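Nucleoside-diphosphate sugar epimerase (SulA family) (Corynebacterium glutamicum, PDB 3OH8) probably acts as an NAD(P)-dependent epimerase of nucleoside-diphosphate sugars, through a Rossmann-type domain, though its substrate is not established. Local coordinates at residues Thr30-Ile39 with Thr50-Trp60. Numbering follows the deposited sequence.
Sequences TPPFIPLNPI and TIFSLPAGLKW
Asn37 and Ser53 form the hydrogen-bonded pair of an antiparallel beta hairpin, in which strand 37-38 is the outermost strand at one end of a seven-stranded antiparallel sheet. Asn37 N reaches Ser53 O at 3.0 Å, in the carbonyl plane, while Ser53 N donates to Asn37 O at 2.7 Å, tilted 32° from the plane of the Asn37 carbonyl. The ladder ends with Ile39 N, which donates to Ile51 O over 2.7 Å and nearly straight, at 167°. A two-residue edge strand makes few backbone bonds, and here side chains of the strand and of the loop before it add apolar contacts. On the face of Pro38 and Phe52, Leu36 has CG anti to the backbone N (chi1 -163°), which brings CG to 3.5 Å from Phe52 CD2. Its CD1 meets Leu54 CD2 at 3.5 Å, a tight carbon pair. Both methyls of Leu36 also touch the six-membered ring of Trp60. The proline ring of Pro38 packs obliquely on the Phe52 phenyl, its CB meeting CE2. At the start of the type I' turn 55-58, which carries the chain from strand 49-53 into strand 59-64, Pro55 CG rests against Pro35 CB at 3.6 Å. Farther out, helix 25-29 lies against both Pro38 and Phe52 through Val26, while Trp90 meets Trp60 edge-to-face; Trp60 in turn sets its CZ3 over one face of the Phe52 ring.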
loop_
_atom_site.group_PDB
_atom_site.type_symbol
_atom_site.label_atom_id
_atom_site.label_comp_id
_atom_site.label_asym_id
_atom_site.label_seq_id
_atom_site.Cartn_x
_atom_site.Cartn_y
_atom_site.Cartn_z
ATOM N N THR A 30 7.371 -5.830 -2.923
ATOM C CA THR A 30 7.470 -7.023 -2.085
ATOM C C THR A 30 6.064 -7.579 -1.836
ATOM O O THR A 30 5.195 -6.867 -1.352
ATOM C CB THR A 30 8.161 -6.719 -0.727
ATOM O OG1 THR A 30 9.509 -6.300 -0.959
ATOM C CG2 THR A 30 8.185 -7.963 0.159
ATOM N N PRO A 31 5.831 -8.853 -2.187
ATOM C CA PRO A 31 4.491 -9.435 -2.037
ATOM C C PRO A 31 4.052 -9.505 -0.562
ATOM O O PRO A 31 4.793 -10.006 0.287
ATOM C CB PRO A 31 4.652 -10.854 -2.609
ATOM C CG PRO A 31 5.861 -10.786 -3.490
ATOM C CD PRO A 31 6.775 -9.772 -2.854
ATOM N N PRO A 32 2.844 -9.010 -0.261
ATOM C CA PRO A 32 2.362 -9.029 1.126
ATOM C C PRO A 32 2.093 -10.446 1.607
ATOM O O PRO A 32 2.034 -10.664 2.814
ATOM C CB PRO A 32 1.025 -8.268 1.057
ATOM C CG PRO A 32 0.988 -7.612 -0.281
ATOM C CD PRO A 32 1.884 -8.387 -1.184
ATOM N N PHE A 33 1.938 -11.391 0.683
ATOM C CA PHE A 33 1.520 -12.738 1.041
ATOM C C PHE A 33 2.720 -13.654 1.200
ATOM O O PHE A 33 2.590 -14.875 1.301
ATOM C CB PHE A 33 0.564 -13.290 -0.013
ATOM C CG PHE A 33 1.019 -13.042 -1.433
ATOM C CD1 PHE A 33 0.596 -11.916 -2.125
ATOM C CD2 PHE A 33 1.879 -13.936 -2.071
ATOM C CE1 PHE A 33 1.008 -11.681 -3.429
ATOM C CE2 PHE A 33 2.304 -13.706 -3.374
ATOM C CZ PHE A 33 1.867 -12.580 -4.058
ATOM N N ILE A 34 3.900 -13.057 1.191
ATOM C CA ILE A 34 5.119 -13.793 1.504
ATOM C C ILE A 34 5.790 -13.056 2.651
ATOM O O ILE A 34 5.975 -11.851 2.565
ATOM C CB ILE A 34 6.039 -13.852 0.290
ATOM C CG1 ILE A 34 5.324 -14.572 -0.852
ATOM C CG2 ILE A 34 7.338 -14.550 0.645
ATOM C CD1 ILE A 34 6.157 -14.730 -2.106
ATOM N N PRO A 35 6.138 -13.774 3.734
ATOM C CA PRO A 35 6.598 -13.152 4.986
ATOM C C PRO A 35 8.022 -12.608 4.883
ATOM O O PRO A 35 8.892 -12.954 5.682
ATOM C CB PRO A 35 6.544 -14.307 5.987
ATOM C CG PRO A 35 6.788 -15.526 5.134
ATOM C CD PRO A 35 6.080 -15.242 3.829
ATOM N N LEU A 36 8.232 -11.746 3.901
ATOM C CA LEU A 36 9.517 -11.133 3.612
ATOM C C LEU A 36 9.311 -9.632 3.742
ATOM O O LEU A 36 8.333 -9.088 3.227
ATOM C CB LEU A 36 9.904 -11.472 2.170
ATOM C CG LEU A 36 11.332 -11.324 1.661
ATOM C CD1 LEU A 36 12.238 -12.310 2.363
ATOM C CD2 LEU A 36 11.376 -11.553 0.162
ATOM N N ASN A 37 10.200 -8.947 4.441
ATOM C CA ASN A 37 10.093 -7.496 4.498
ATOM C C ASN A 37 11.443 -6.809 4.517
ATOM O O ASN A 37 12.270 -7.073 5.387
ATOM C CB ASN A 37 9.230 -7.051 5.675
ATOM C CG ASN A 37 7.776 -7.443 5.500
ATOM O OD1 ASN A 37 7.276 -8.335 6.187
ATOM N ND2 ASN A 37 7.095 -6.796 4.552
ATOM N N PRO A 38 11.667 -5.926 3.537
ATOM C CA PRO A 38 12.929 -5.197 3.419
ATOM C C PRO A 38 13.099 -4.308 4.640
ATOM O O PRO A 38 12.205 -3.517 4.964
ATOM C CB PRO A 38 12.727 -4.350 2.160
ATOM C CG PRO A 38 11.227 -4.163 2.074
ATOM C CD PRO A 38 10.652 -5.454 2.577
ATOM N N ILE A 39 14.212 -4.466 5.347
ATOM C CA ILE A 39 14.452 -3.630 6.510
ATOM C C ILE A 39 15.512 -2.564 6.243
ATOM O O ILE A 39 15.645 -1.612 7.006
ATOM C CB ILE A 39 14.755 -4.465 7.778
ATOM C CG1 ILE A 39 15.866 -5.482 7.519
ATOM C CG2 ILE A 39 13.499 -5.197 8.234
ATOM C CD1 ILE A 39 16.123 -6.400 8.711
ATOM N N THR A 50 20.628 -5.302 0.234
ATOM C CA THR A 50 19.346 -5.057 0.871
ATOM C C THR A 50 19.105 -6.187 1.859
ATOM O O THR A 50 19.282 -7.350 1.504
ATOM C CB THR A 50 18.218 -5.084 -0.164
ATOM O OG1 THR A 50 18.445 -4.057 -1.133
ATOM C CG2 THR A 50 16.860 -4.872 0.519
ATOM N N ILE A 51 18.726 -5.855 3.093
ATOM C CA ILE A 51 18.427 -6.877 4.091
ATOM C C ILE A 51 16.920 -7.054 4.214
ATOM O O ILE A 51 16.188 -6.073 4.378
ATOM C CB ILE A 51 18.977 -6.499 5.503
ATOM C CG1 ILE A 51 20.438 -6.017 5.450
ATOM C CG2 ILE A 51 18.815 -7.671 6.480
ATOM C CD1 ILE A 51 21.456 -7.099 5.195
ATOM N N PHE A 52 16.454 -8.296 4.123
ATOM C CA PHE A 52 15.045 -8.606 4.340
ATOM C C PHE A 52 14.864 -9.376 5.648
ATOM O O PHE A 52 15.640 -10.277 5.949
ATOM C CB PHE A 52 14.501 -9.494 3.218
ATOM C CG PHE A 52 14.407 -8.821 1.879
ATOM C CD1 PHE A 52 15.529 -8.684 1.076
ATOM C CD2 PHE A 52 13.192 -8.348 1.415
ATOM C CE1 PHE A 52 15.441 -8.084 -0.176
ATOM C CE2 PHE A 52 13.092 -7.738 0.162
ATOM C CZ PHE A 52 14.217 -7.609 -0.630
ATOM N N SER A 53 13.823 -9.042 6.402
ATOM C CA SER A 53 13.433 -9.846 7.552
ATOM C C SER A 53 12.577 -11.015 7.079
ATOM O O SER A 53 11.775 -10.869 6.154
ATOM C CB SER A 53 12.639 -9.005 8.547
ATOM O OG SER A 53 11.441 -8.540 7.950
ATOM N N LEU A 54 12.763 -12.169 7.715
ATOM C CA LEU A 54 12.005 -13.382 7.430
ATOM C C LEU A 54 11.402 -13.857 8.748
ATOM O O LEU A 54 11.694 -13.289 9.795
ATOM C CB LEU A 54 12.928 -14.458 6.860
ATOM C CG LEU A 54 13.209 -14.462 5.354
ATOM C CD1 LEU A 54 14.433 -15.312 5.034
ATOM C CD2 LEU A 54 11.997 -14.967 4.600
ATOM N N PRO A 55 10.567 -14.905 8.719
ATOM C CA PRO A 55 9.994 -15.286 10.017
ATOM C C PRO A 55 11.028 -15.971 10.915
ATOM O O PRO A 55 12.005 -16.533 10.413
ATOM C CB PRO A 55 8.880 -16.278 9.641
ATOM C CG PRO A 55 8.720 -16.168 8.139
ATOM C CD PRO A 55 10.066 -15.750 7.625
ATOM N N ALA A 56 10.815 -15.908 12.226
ATOM C CA ALA A 56 11.662 -16.621 13.181
ATOM C C ALA A 56 13.045 -15.990 13.302
ATOM O O ALA A 56 14.057 -16.695 13.382
ATOM C CB ALA A 56 11.781 -18.096 12.793
ATOM N N GLY A 57 13.077 -14.660 13.310
ATOM C CA GLY A 57 14.310 -13.913 13.479
ATOM C C GLY A 57 15.328 -14.050 12.357
ATOM O O GLY A 57 16.391 -13.427 12.411
ATOM N N LEU A 58 15.015 -14.858 11.345
ATOM C CA LEU A 58 15.923 -15.046 10.218
ATOM C C LEU A 58 15.941 -13.827 9.285
ATOM O O LEU A 58 15.030 -12.985 9.315
ATOM C CB LEU A 58 15.569 -16.304 9.424
ATOM C CG LEU A 58 15.754 -17.672 10.088
ATOM C CD1 LEU A 58 15.359 -18.779 9.120
ATOM C CD2 LEU A 58 17.188 -17.857 10.546
ATOM N N LYS A 59 16.986 -13.743 8.463
ATOM C CA LYS A 59 17.156 -12.618 7.550
ATOM C C LYS A 59 17.720 -13.042 6.210
ATOM O O LYS A 59 18.526 -13.969 6.117
ATOM C CB LYS A 59 18.022 -11.526 8.178
ATOM C CG LYS A 59 17.360 -10.885 9.369
ATOM C CD LYS A 59 18.176 -9.763 9.959
ATOM C CE LYS A 59 17.612 -9.369 11.320
ATOM N NZ LYS A 59 18.190 -8.099 11.838
ATOM N N TRP A 60 17.274 -12.364 5.161
ATOM C CA TRP A 60 17.773 -12.632 3.830
ATOM C C TRP A 60 18.600 -11.439 3.365
ATOM O O TRP A 60 18.123 -10.299 3.371
ATOM C CB TRP A 60 16.611 -12.894 2.875
ATOM C CG TRP A 60 17.042 -13.279 1.502
ATOM C CD1 TRP A 60 18.031 -14.157 1.172
ATOM C CD2 TRP A 60 16.489 -12.813 0.263
ATOM N NE1 TRP A 60 18.132 -14.264 -0.195
ATOM C CE2 TRP A 60 17.196 -13.450 -0.774
ATOM C CE3 TRP A 60 15.470 -11.924 -0.067
ATOM C CZ2 TRP A 60 16.913 -13.224 -2.118
ATOM C CZ3 TRP A 60 15.190 -11.699 -1.405
ATOM C CH2 TRP A 60 15.907 -12.348 -2.411
#